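Local coordinates for protein putative hydrolase (Shewanella frigidimarina, PDB 3LHO) that probably works as an iron(II)-dependent dioxygenase that converts 2-oxoadipate to 2-hydroxyglutarate with loss of carbon dioxide, and holds nickel in its metal site here, at residues V6-F10 with Q91-F95; A24-H28 with F233-A237; I37-A43 with A163-S169; I179-N183 with L208-S212; F191-S195 with S211-A215. The contacts are given in a common frame with arbitrary orientation. Where two conformers were deposited one is given. Residue numbers count along the deposited sequence, not the author numbering.

Contact 1: residues V6-F10 with Q91-F95; sequences VNALF and QPKVF
Residues 6-10 form the first turn of helix 6-20, with the Phe10 N to Val6 O bond at 3.2 Å. Residues 91-95 are extended and enter strand 93-99 at Lys93. The backbones stay apart, Val6 CA to Gln91 CA being 8.1 Å and Phe10 CA to Pro92 CA 8.9 Å, so side chains fill the gap. Phe10 and Gln91 bury the largest areas, followed by Pro92. Phe10, chi1 m, points its CA-to-CB bond at the strand and presents one ring face to the proline: Pro92 CG lies 3.5 Å from the ring centroid of Phe10, 18° off the normal, a CH-pi contact. Val94 CG2 meets the same ring near its plane, 3.8 Å from Phe10 CZ. Gln91, with chi1 and chi2 both m, reaches back over the helix start. Its NE2 donates to Asn7 OD1 at 2.9 Å, while Gln91 OE1 lies 3.6 Å from Val6 CG2. A water donates to Gln91 OE1 at 2.7 Å and to Asn7 OD1 at 3.3 Å, closing a small polar ring at the solvent-facing end. Deeper in, Phe10 and Val94 also touch Ile42 of strand 39-47 and Phe61 of helix 54-62. This is helix-on-sheet packing: the N-terminal helix lies against a beta-alpha-beta-beta-beta module consistent with the glyoxalase (vicinal oxygen chelate) fold.

Contact 2: residues A24-H28 with F233-A237; sequences AAKIH and FYEFA. With NI (nickel (II) ion), chain B.
Residues 24-28 are a turn of helix 22-32, with His28 N bonded to Ala24 O at 2.9 Å; residues 233-237 are extended and lead into strand 235-239. The nearest CA pair is Ala24 and Tyr234, 5.6 Å apart, and no hydrogen bond crosses. Ala24 lies over one face of the Tyr234 ring: its CB is 3.8 Å from the ring centroid of Tyr234, 16° off the normal, a CH-pi contact. Ile27 comes next, with chi1 m and chi2 t, and directs its CA-to-CB bond at the strand. Ile27 CG2 meets two ring edges, at 3.6 Å from Tyr234 CE2 and 3.9 Å from Phe236 CZ. His28, chi1 t, ends the series, its CB 3.7 Å from Tyr234 OH. Tyr234 (chi1 t) and Phe236 (chi1 m) thus send their rings to the helix, while Glu235 between them extends with chi1 and chi2 both t to the other side. There Glu235 OE1 binds nickel at 2.2 Å. A metal-bound water donates to Glu235 OE2 at 2.6 Å. Segment 233-237 so gives aromatic rings to the helix and the carboxylate ligand to the His41-His165-Glu235 metal site.

Contact 3: residues I37-A43 with A163-S169; sequences IINDHIA and ANHFTVS. With NI (nickel (II) ion), chain B.
Nickel joins the two strands through His41 NE2 and His165 NE2, each 2.1 Å from the metal; both histidines have chi1 p. Three waters and Glu235 complete six ligands. Each imidazole is oriented by its preceding residue, His41 ND1 donating to Asp40 OD2 at 2.7 Å and His165 ND1 to Asn164 OD1 at 2.8 Å. Strands 41-43 and 165-169 run antiparallel (164°, axes 4.8 Å apart). His41 with Thr167 and Ala43 with His165 are hydrogen-bonded pairs, Thr167 N to His41 O measuring 2.8 Å and Ala43 N to His165 O 3.1 Å; Ile42 and Phe166 form the non-hydrogen-bonded pair between them. Asp40 and His41 both face Thr167, a classic beta bulge: Asp40 N to Thr167 O is 2.6 Å, and His41 N to Thr167 O a weak 3.4 Å. Beyond it, Ser169 N bonds Ile38 O at 3.0 Å. On the metal face Thr167 CB lies 3.6 Å from the His41 ring centroid; on the other, Ile42 CG2 sits 3.4 Å from that of Phe166. Two histidines and one carboxylate, with waters in the remaining positions, leave exchangeable sites, consistent with an iron(II) dioxygenase.

Contact 4: residues I179-N183 with L208-S212; sequences IEDVN and LEQSS
Ile179, with chi1 and chi2 both t, lays its CD1 across the strand backbone, 3.7 Å from Glu209 O, 3.5 Å from Gln210 C and 3.5 Å from Ser211 N. Helix 179-183 and strand 208-212 run almost parallel (8°), axes 9.5 Å apart, and the closest CA pair is Ile179 to Glu209 at 7.2 Å. One turn along, Asn183 (chi1 m) accepts from Ser211 (chi1 p): Ser211 OG to Asn183 OD1 is 2.9 Å. At the helix start, Glu180 OE2 and Glu209 OE2 are like charges 4.0 Å apart, with water between the carboxylates: one water accepts a hydrogen bond from Ile179 N at 2.9 Å and sits 2.6 Å from Glu209 OE1, another is 2.7 Å from Glu180 OE1 and 3.0 Å from Glu209 OE2. Glu209 OE1 also bonds Tyr240 OH. Helix 179-188 therefore packs on the outermost strand of the mixed sheet, beside strand 235-239; Gln210, its CA-to-CB bond directed away from the helix, comes within about 4 Å of the nickel.

Contact 5: residues F191-S195 with S211-A215; sequences FVLNS and SSTMA
A single beta bridge ties a loop to the sheet edge at the end of the outermost strand 208-212. The paired residues are Leu193 and Thr213, their CA atoms 4.2 Å apart, and two backbone hydrogen bonds flank them: Met214 N to Val192 O, 3.0 Å, and Asn194 N to Ser212 O, 2.8 Å. Both segments are extended at the bridge. The same carbonyls receive CA-H...O contacts, Leu193 CA to Ser212 O at 3.4 Å and Thr213 CA to Val192 O at 3.6 Å. A water continues the pairing by one step, accepting from Ser212 N at 2.8 Å and lying 2.8 Å from Asn194 O. Selenomethionine Met214 runs over the loop, its CG 3.8 Å from Leu193 O. Ser212 OG bonds a glycerol, probably from the crystallisation liquor, and this side chain is about 8 Å from the nickel. Leu193 turns away from the bridge onto Asn183, Leu186 and Lys187 of helix 179-188, while Thr213 OG1 is hydrogen-bonded to Tyr234 N and its side chain touches Ile27 of helix 22-32, leaving the bridge between two helices and the segment leading into strand 235-239.

In the fold
All five contacts reach one mixed sheet, and contact 3 joins its two halves: strands 39-47 and 165-169 are neighbours there, consistent with paired modules of the glyoxalase (VOC) fold. Contact 1 lies about 9 Å from it, centre to centre, on strand 93-99; contact 2 lies about 8 Å away on the other side, on strand 235-239. Contacts 4 and 5, centres about 10 Å apart, share Ser211 and Ser212 on edge strand 208-212. Along the chain, contacts 3, 4 and 5 are nested inside the loop closed by contact 2, whereas contact 1 crosses both 2 and 3. Ligands distant in sequence thereby converge: contacts 2 and 3 bring His41, His165 and Glu235 to one metal.

Contact 1: residues V6-F10 with Q91-F95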
# COMPACT_ATOMS: atom_id res chain seq x y z
N VAL A 6 16.18 2.71 -8.22
CA VAL A 6 15.27 2.30 -7.15
C VAL A 6 15.01 3.45 -6.20
O VAL A 6 13.87 3.68 -5.84
CB VAL A 6 15.80 1.05 -6.43
CG1 VAL A 6 17.16 1.30 -5.77
CG2 VAL A 6 14.76 0.53 -5.43
N ASN A 7 16.04 4.25 -5.89
CA ASN A 7 15.83 5.39 -5.00
C ASN A 7 14.91 6.41 -5.62
O ASN A 7 14.04 6.90 -4.95
CB ASN A 7 17.15 6.00 -4.53
CG ASN A 7 17.90 5.08 -3.64
OD1 ASN A 7 17.35 4.51 -2.70
ND2 ASN A 7 19.17 4.86 -3.96
N ALA A 8 15.10 6.71 -6.91
CA ALA A 8 14.24 7.64 -7.61
C ALA A 8 12.78 7.18 -7.65
O ALA A 8 11.88 8.00 -7.52
CB ALA A 8 14.76 7.86 -9.04
N LEU A 9 12.53 5.87 -7.81
CA LEU A 9 11.17 5.34 -7.85
C LEU A 9 10.44 5.54 -6.53
O LEU A 9 9.33 6.08 -6.50
CB LEU A 9 11.15 3.85 -8.25
CG LEU A 9 9.82 3.10 -8.27
CD1 LEU A 9 8.77 3.85 -9.11
CD2 LEU A 9 10.02 1.70 -8.79
N PHE A 10 11.06 5.13 -5.44
CA PHE A 10 10.48 5.36 -4.13
C PHE A 10 10.36 6.84 -3.74
O PHE A 10 9.36 7.21 -3.15
CB PHE A 10 11.20 4.53 -3.08
CG PHE A 10 10.94 3.06 -3.21
CD1 PHE A 10 9.68 2.56 -2.99
CD2 PHE A 10 11.94 2.17 -3.61
CE1 PHE A 10 9.43 1.20 -3.11
CE2 PHE A 10 11.70 0.82 -3.71
CZ PHE A 10 10.44 0.33 -3.48
N GLN A 91 16.28 -1.22 1.07
CA GLN A 91 15.15 -0.98 0.21
C GLN A 91 13.93 -1.70 0.76
O GLN A 91 14.04 -2.76 1.37
CB GLN A 91 15.47 -1.38 -1.25
CG GLN A 91 16.62 -0.59 -1.90
CD GLN A 91 16.36 0.88 -1.99
OE1 GLN A 91 15.21 1.33 -1.96
NE2 GLN A 91 17.41 1.65 -2.07
N PRO A 92 12.76 -1.09 0.59
CA PRO A 92 11.58 -1.73 1.12
C PRO A 92 11.22 -3.03 0.39
O PRO A 92 11.46 -3.17 -0.81
CB PRO A 92 10.50 -0.66 0.89
CG PRO A 92 11.03 0.24 -0.14
CD PRO A 92 12.49 0.25 0.05
N LYS A 93 10.58 -3.96 1.08
CA LYS A 93 9.86 -4.97 0.39
C LYS A 93 8.68 -4.33 -0.33
O LYS A 93 8.15 -3.34 0.11
CB LYS A 93 9.30 -6.05 1.36
CG LYS A 93 10.36 -6.76 2.18
CD LYS A 93 9.67 -7.75 3.11
CE LYS A 93 10.54 -8.14 4.26
NZ LYS A 93 10.59 -7.00 5.22
N VAL A 94 8.25 -4.97 -1.40
CA VAL A 94 7.16 -4.53 -2.23
C VAL A 94 6.06 -5.59 -2.23
O VAL A 94 6.24 -6.73 -2.65
CB VAL A 94 7.64 -4.17 -3.66
CG1 VAL A 94 6.41 -3.86 -4.56
CG2 VAL A 94 8.65 -3.03 -3.58
N PHE A 95 4.92 -5.21 -1.68
CA PHE A 95 3.78 -6.07 -1.58
C PHE A 95 2.75 -5.59 -2.62
O PHE A 95 2.35 -4.40 -2.61
CB PHE A 95 3.19 -5.93 -0.19
CG PHE A 95 2.08 -6.88 0.08
CD1 PHE A 95 2.33 -8.20 0.44
CD2 PHE A 95 0.74 -6.43 -0.03
CE1 PHE A 95 1.26 -9.11 0.69
CE2 PHE A 95 -0.32 -7.29 0.21
CZ PHE A 95 -0.07 -8.65 0.58
O HOH W 1 14.46 3.86 -1.30

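Contact 2: residues A24-H28 with F233-A237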
# COMPACT_ATOMS: atom_id res chain seq x y z
N ALA A 24 1.89 11.04 7.22
CA ALA A 24 3.11 10.35 6.91
C ALA A 24 4.25 11.36 6.79
O ALA A 24 5.35 11.13 7.30
CB ALA A 24 2.95 9.48 5.60
N ALA A 25 4.01 12.49 6.16
CA ALA A 25 5.11 13.46 6.04
C ALA A 25 5.54 13.91 7.45
O ALA A 25 6.75 13.99 7.77
CB ALA A 25 4.74 14.67 5.14
N LYS A 26 4.57 14.14 8.31
CA LYS A 26 4.87 14.64 9.66
C LYS A 26 5.57 13.58 10.53
O LYS A 26 6.55 13.88 11.20
CB LYS A 26 3.61 15.16 10.36
CG LYS A 26 2.99 16.36 9.68
CD LYS A 26 1.77 16.84 10.45
CE LYS A 26 1.05 18.01 9.79
NZ LYS A 26 -0.26 18.30 10.46
N ILE A 27 5.04 12.36 10.53
CA ILE A 27 5.62 11.28 11.33
C ILE A 27 7.04 10.93 10.80
O ILE A 27 7.93 10.66 11.60
CB ILE A 27 4.68 10.08 11.40
CG1 ILE A 27 3.40 10.50 12.15
CG2 ILE A 27 5.38 8.85 12.07
CD1 ILE A 27 2.24 9.54 12.05
N HIS A 28 7.26 10.98 9.49
CA HIS A 28 8.60 10.77 8.91
C HIS A 28 9.59 11.77 9.52
O HIS A 28 10.65 11.38 9.98
CB HIS A 28 8.57 10.89 7.38
CG HIS A 28 9.87 10.52 6.72
ND1 HIS A 28 10.90 11.42 6.55
CD2 HIS A 28 10.30 9.35 6.18
CE1 HIS A 28 11.92 10.82 5.94
NE2 HIS A 28 11.58 9.56 5.70
N PHE A 233 -3.48 5.34 5.50
CA PHE A 233 -2.72 5.36 6.72
C PHE A 233 -1.20 5.18 6.44
O PHE A 233 -0.80 4.82 5.33
CB PHE A 233 -3.20 4.26 7.68
CG PHE A 233 -3.23 2.88 7.10
CD1 PHE A 233 -2.04 2.17 6.90
CD2 PHE A 233 -4.43 2.27 6.78
CE1 PHE A 233 -2.05 0.88 6.36
CE2 PHE A 233 -4.46 0.99 6.26
CZ PHE A 233 -3.26 0.29 6.05
N TYR A 234 -0.40 5.46 7.48
CA TYR A 234 1.03 5.17 7.58
C TYR A 234 1.14 4.05 8.62
O TYR A 234 0.53 4.12 9.68
CB TYR A 234 1.71 6.42 8.09
CG TYR A 234 3.21 6.61 7.92
CD1 TYR A 234 3.91 6.12 6.80
CD2 TYR A 234 3.92 7.36 8.86
CE1 TYR A 234 5.30 6.35 6.67
CE2 TYR A 234 5.28 7.60 8.71
CZ TYR A 234 5.96 7.12 7.60
OH TYR A 234 7.31 7.37 7.48
N GLU A 235 1.93 3.04 8.30
CA GLU A 235 2.03 1.80 9.05
C GLU A 235 3.45 1.62 9.64
O GLU A 235 4.39 2.27 9.19
CB GLU A 235 1.71 0.65 8.12
CG GLU A 235 1.44 -0.71 8.77
CD GLU A 235 0.91 -1.73 7.75
OE1 GLU A 235 1.73 -2.25 6.95
OE2 GLU A 235 -0.32 -2.01 7.72
N PHE A 236 3.55 0.76 10.66
CA PHE A 236 4.79 0.49 11.42
C PHE A 236 4.86 -1.00 11.62
O PHE A 236 3.87 -1.62 11.98
CB PHE A 236 4.77 1.27 12.75
CG PHE A 236 4.41 2.72 12.56
CD1 PHE A 236 5.38 3.65 12.29
CD2 PHE A 236 3.08 3.13 12.55
CE1 PHE A 236 5.03 4.97 12.03
CE2 PHE A 236 2.74 4.46 12.30
CZ PHE A 236 3.71 5.36 12.02
N ALA A 237 6.01 -1.61 11.37
CA ALA A 237 6.13 -3.06 11.51
C ALA A 237 7.44 -3.43 12.21
O ALA A 237 8.51 -2.92 11.87
CB ALA A 237 6.06 -3.76 10.12
NI NI B . 1.28 -3.25 5.09
O HOH W 2 -0.94 -3.80 5.89
O HOH W 3 1.33 -5.07 6.01
O HOH W 4 0.62 -4.86 3.59

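Contact 3: residues I37-A43 with A163-S169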
# COMPACT_ATOMS: atom_id res chain seq x y z
N ILE A 37 14.25 7.39 6.62
CA ILE A 37 13.82 6.34 7.53
C ILE A 37 13.80 5.09 6.67
O ILE A 37 13.34 5.16 5.54
CB ILE A 37 12.38 6.66 7.99
CG1 ILE A 37 12.39 7.82 8.99
CG2 ILE A 37 11.71 5.47 8.61
CD1 ILE A 37 13.26 7.55 10.16
N ILE A 38 14.26 3.95 7.19
CA ILE A 38 14.16 2.72 6.44
C ILE A 38 12.71 2.18 6.50
O ILE A 38 12.12 1.98 7.60
CB ILE A 38 15.16 1.63 6.97
CG1 ILE A 38 16.61 2.14 6.84
CG2 ILE A 38 14.92 0.28 6.24
CD1 ILE A 38 17.00 2.51 5.47
N ASN A 39 12.15 1.89 5.33
CA ASN A 39 10.82 1.29 5.24
C ASN A 39 10.84 -0.25 5.20
O ASN A 39 11.69 -0.85 4.54
CB ASN A 39 10.10 1.85 4.02
CG ASN A 39 9.86 3.35 4.12
OD1 ASN A 39 10.29 4.14 3.24
ND2 ASN A 39 9.22 3.76 5.19
N ASP A 40 9.94 -0.89 5.92
CA ASP A 40 9.74 -2.34 5.83
C ASP A 40 9.15 -2.74 4.47
O ASP A 40 9.59 -3.71 3.84
CB ASP A 40 8.76 -2.82 6.92
CG ASP A 40 8.55 -4.32 6.89
OD1 ASP A 40 9.52 -5.03 7.20
OD2 ASP A 40 7.48 -4.82 6.48
N HIS A 41 8.14 -1.97 4.05
CA HIS A 41 7.44 -2.25 2.80
C HIS A 41 6.61 -1.09 2.32
O HIS A 41 6.39 -0.12 3.08
CB HIS A 41 6.57 -3.55 2.88
CG HIS A 41 5.37 -3.49 3.79
ND1 HIS A 41 5.42 -3.85 5.12
CD2 HIS A 41 4.06 -3.22 3.52
CE1 HIS A 41 4.21 -3.77 5.64
NE2 HIS A 41 3.37 -3.40 4.69
N ILE A 42 6.25 -1.18 1.03
CA ILE A 42 5.13 -0.47 0.42
C ILE A 42 4.08 -1.50 -0.05
O ILE A 42 4.36 -2.73 -0.18
CB ILE A 42 5.57 0.52 -0.74
CG1 ILE A 42 6.20 -0.24 -1.90
CG2 ILE A 42 6.55 1.58 -0.21
CD1 ILE A 42 5.60 -0.04 -3.20
N ALA A 43 2.85 -1.03 -0.21
CA ALA A 43 1.74 -1.88 -0.67
C ALA A 43 1.07 -1.21 -1.85
O ALA A 43 0.73 -0.00 -1.75
CB ALA A 43 0.72 -2.09 0.46
N ALA A 163 0.50 4.69 -4.11
CA ALA A 163 0.81 3.76 -2.95
C ALA A 163 -0.37 3.72 -2.02
O ALA A 163 -0.95 4.75 -1.71
CB ALA A 163 2.09 4.20 -2.19
N ASN A 164 -0.76 2.52 -1.58
CA ASN A 164 -1.78 2.40 -0.56
C ASN A 164 -1.20 2.73 0.81
O ASN A 164 -1.86 3.39 1.61
CB ASN A 164 -2.40 1.01 -0.53
CG ASN A 164 -3.44 0.83 0.62
OD1 ASN A 164 -3.11 0.31 1.67
ND2 ASN A 164 -4.68 1.28 0.40
N HIS A 165 0.02 2.27 1.07
CA HIS A 165 0.77 2.71 2.28
C HIS A 165 2.25 2.45 2.18
O HIS A 165 2.69 1.59 1.40
CB HIS A 165 0.19 2.11 3.58
CG HIS A 165 0.22 0.61 3.65
ND1 HIS A 165 -0.82 -0.18 3.21
CD2 HIS A 165 1.11 -0.23 4.23
CE1 HIS A 165 -0.54 -1.45 3.44
NE2 HIS A 165 0.64 -1.51 4.05
N PHE A 166 3.01 3.25 2.93
CA PHE A 166 4.38 2.92 3.34
C PHE A 166 4.36 2.41 4.77
O PHE A 166 3.53 2.86 5.57
CB PHE A 166 5.23 4.15 3.31
CG PHE A 166 5.67 4.50 1.95
CD1 PHE A 166 4.76 4.95 1.01
CD2 PHE A 166 7.03 4.40 1.61
CE1 PHE A 166 5.19 5.31 -0.27
CE2 PHE A 166 7.45 4.80 0.33
CZ PHE A 166 6.52 5.18 -0.61
N THR A 167 5.29 1.51 5.08
CA THR A 167 5.46 0.96 6.41
C THR A 167 6.89 1.11 6.92
O THR A 167 7.82 0.59 6.30
CB THR A 167 5.08 -0.52 6.43
OG1 THR A 167 3.73 -0.67 5.98
CG2 THR A 167 5.24 -1.06 7.89
N VAL A 168 7.04 1.82 8.04
CA VAL A 168 8.30 2.00 8.72
C VAL A 168 8.82 0.74 9.34
O VAL A 168 8.05 -0.02 9.94
CB VAL A 168 8.19 3.12 9.78
CG1 VAL A 168 9.49 3.27 10.56
CG2 VAL A 168 7.80 4.45 9.07
N SER A 169 10.12 0.48 9.18
CA SER A 169 10.74 -0.65 9.80
C SER A 169 11.15 -0.23 11.20
O SER A 169 12.10 0.57 11.37
CB SER A 169 12.00 -1.08 9.04
OG SER A 169 12.69 -2.07 9.78
NI NI B . 1.28 -3.25 5.09
O HOH W 5 13.22 2.55 10.09
O HOH W 6 10.89 -4.61 9.52
O HOH W 2 -0.94 -3.80 5.89
O HOH W 3 1.33 -5.07 6.01
O HOH W 4 0.62 -4.86 3.59

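Contact 4: residues I179-N183 with L208-S212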
# COMPACT_ATOMS: atom_id res chain seq x y z
N ILE A 179 7.43 -1.70 19.34
CA ILE A 179 6.29 -1.06 18.66
C ILE A 179 5.46 -0.22 19.67
O ILE A 179 5.03 0.91 19.35
CB ILE A 179 5.40 -2.11 17.85
CG1 ILE A 179 4.39 -1.37 16.96
CG2 ILE A 179 4.67 -3.11 18.79
CD1 ILE A 179 3.87 -2.15 15.75
N GLU A 180 5.28 -0.74 20.88
CA GLU A 180 4.57 0.00 21.94
C GLU A 180 5.20 1.36 22.21
O GLU A 180 4.51 2.32 22.46
CB GLU A 180 4.47 -0.79 23.25
CG GLU A 180 3.66 -2.07 23.13
CD GLU A 180 4.48 -3.26 22.60
OE1 GLU A 180 5.65 -3.09 22.19
OE2 GLU A 180 3.93 -4.37 22.59
N ASP A 181 6.53 1.44 22.14
CA ASP A 181 7.21 2.70 22.40
C ASP A 181 7.06 3.65 21.23
O ASP A 181 6.91 4.84 21.43
CB ASP A 181 8.68 2.45 22.72
CG ASP A 181 8.85 1.66 24.01
OD1 ASP A 181 8.16 1.99 24.99
OD2 ASP A 181 9.64 0.70 24.02
N VAL A 182 7.07 3.13 20.02
CA VAL A 182 6.80 4.00 18.83
C VAL A 182 5.38 4.55 18.92
O VAL A 182 5.13 5.73 18.69
CB VAL A 182 6.98 3.22 17.52
CG1 VAL A 182 6.55 4.07 16.30
CG2 VAL A 182 8.44 2.74 17.40
N ASN A 183 4.44 3.66 19.23
CA ASN A 183 3.03 4.05 19.35
C ASN A 183 2.84 5.14 20.39
O ASN A 183 2.07 6.09 20.17
CB ASN A 183 2.16 2.83 19.67
CG ASN A 183 1.89 1.96 18.44
OD1 ASN A 183 2.28 2.32 17.32
ND2 ASN A 183 1.21 0.82 18.64
N LEU A 208 5.57 -11.00 13.95
CA LEU A 208 5.23 -9.77 13.26
C LEU A 208 4.29 -8.93 14.12
O LEU A 208 3.28 -9.43 14.62
CB LEU A 208 4.59 -10.05 11.88
CG LEU A 208 4.14 -8.83 11.06
CD1 LEU A 208 5.34 -7.98 10.73
CD2 LEU A 208 3.41 -9.24 9.75
N GLU A 209 4.63 -7.65 14.28
CA GLU A 209 3.74 -6.71 14.96
C GLU A 209 3.56 -5.51 14.07
O GLU A 209 4.54 -5.02 13.53
CB GLU A 209 4.32 -6.24 16.28
CG GLU A 209 4.37 -7.30 17.37
CD GLU A 209 5.24 -6.86 18.56
OE1 GLU A 209 6.37 -6.38 18.36
OE2 GLU A 209 4.78 -7.00 19.70
N GLN A 210 2.32 -5.02 13.93
CA GLN A 210 2.05 -3.86 13.10
C GLN A 210 1.10 -2.92 13.80
O GLN A 210 0.29 -3.34 14.63
CB GLN A 210 1.49 -4.26 11.73
CG GLN A 210 2.46 -5.04 10.84
CD GLN A 210 1.88 -5.40 9.47
OE1 GLN A 210 1.00 -6.23 9.36
NE2 GLN A 210 2.39 -4.77 8.43
N SER A 211 1.23 -1.63 13.48
CA SER A 211 0.32 -0.61 13.96
C SER A 211 0.22 0.42 12.85
O SER A 211 0.99 0.36 11.89
CB SER A 211 0.89 0.03 15.24
OG SER A 211 2.06 0.76 14.93
N SER A 212 -0.78 1.30 12.93
CA SER A 212 -0.98 2.33 11.92
C SER A 212 -1.69 3.55 12.45
O SER A 212 -2.44 3.48 13.41
CB SER A 212 -1.78 1.80 10.69
OG SER A 212 -3.00 1.17 11.06
O HOH W 7 7.49 -4.58 19.90
O HOH W 8 6.26 -5.74 21.96

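Contact 5: residues F191-S195 with S211-A215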
# COMPACT_ATOMS: atom_id res chain seq x y z
N PHE A 191 -0.79 12.34 17.18
CA PHE A 191 -1.36 11.51 16.13
C PHE A 191 -2.30 10.50 16.78
O PHE A 191 -2.09 10.13 17.91
CB PHE A 191 -0.25 10.82 15.32
CG PHE A 191 0.57 11.79 14.57
CD1 PHE A 191 0.10 12.34 13.38
CD2 PHE A 191 1.76 12.27 15.09
CE1 PHE A 191 0.82 13.29 12.72
CE2 PHE A 191 2.49 13.24 14.43
CZ PHE A 191 2.02 13.75 13.24
N VAL A 192 -3.35 10.12 16.05
CA VAL A 192 -4.26 9.08 16.51
C VAL A 192 -4.03 7.80 15.70
O VAL A 192 -3.87 7.82 14.48
CB VAL A 192 -5.76 9.52 16.47
CG1 VAL A 192 -6.17 9.96 15.09
CG2 VAL A 192 -6.67 8.40 16.97
N LEU A 193 -4.01 6.69 16.42
CA LEU A 193 -3.75 5.39 15.86
C LEU A 193 -5.02 4.63 15.60
O LEU A 193 -6.01 4.84 16.31
CB LEU A 193 -2.91 4.58 16.86
CG LEU A 193 -1.59 5.27 17.25
CD1 LEU A 193 -0.76 4.39 18.14
CD2 LEU A 193 -0.78 5.66 16.01
N ASN A 194 -5.01 3.74 14.61
CA ASN A 194 -6.11 2.80 14.44
C ASN A 194 -6.09 1.84 15.60
O ASN A 194 -5.08 1.17 15.85
CB ASN A 194 -6.02 1.97 13.16
CG ASN A 194 -7.15 0.92 13.07
OD1 ASN A 194 -8.29 1.18 13.44
ND2 ASN A 194 -6.81 -0.28 12.60
N SER A 195 -7.20 1.77 16.32
CA SER A 195 -7.27 0.86 17.46
C SER A 195 -8.32 -0.23 17.28
O SER A 195 -8.65 -0.91 18.24
CB SER A 195 -7.45 1.62 18.79
OG SER A 195 -8.51 2.55 18.70
N SER A 211 1.23 -1.63 13.48
CA SER A 211 0.32 -0.61 13.96
C SER A 211 0.22 0.42 12.85
O SER A 211 0.99 0.36 11.89
CB SER A 211 0.89 0.03 15.24
OG SER A 211 2.06 0.76 14.93
N SER A 212 -0.78 1.30 12.93
CA SER A 212 -0.98 2.33 11.92
C SER A 212 -1.69 3.55 12.45
O SER A 212 -2.44 3.48 13.41
CB SER A 212 -1.78 1.80 10.69
OG SER A 212 -3.00 1.17 11.06
N THR A 213 -1.45 4.67 11.79
CA THR A 213 -2.25 5.85 11.98
C THR A 213 -3.64 5.60 11.46
O THR A 213 -3.89 4.67 10.70
CB THR A 213 -1.66 7.04 11.20
OG1 THR A 213 -1.61 6.71 9.81
CG2 THR A 213 -0.28 7.36 11.69
N MSE A 214 -4.58 6.42 11.90
CA MSE A 214 -5.86 6.49 11.21
C MSE A 214 -5.65 7.19 9.89
O MSE A 214 -4.82 8.08 9.80
CB MSE A 214 -6.83 7.25 12.07
CG MSE A 214 -7.50 6.34 13.10
SE MSE A 214 -9.18 7.17 13.24
CE MSE A 214 -8.60 8.43 14.36
N ALA A 215 -6.38 6.75 8.87
CA ALA A 215 -6.22 7.31 7.53
C ALA A 215 -6.49 8.80 7.50
O ALA A 215 -7.35 9.33 8.22
CB ALA A 215 -7.11 6.56 6.50
O HOH W 9 -2.44 0.60 15.12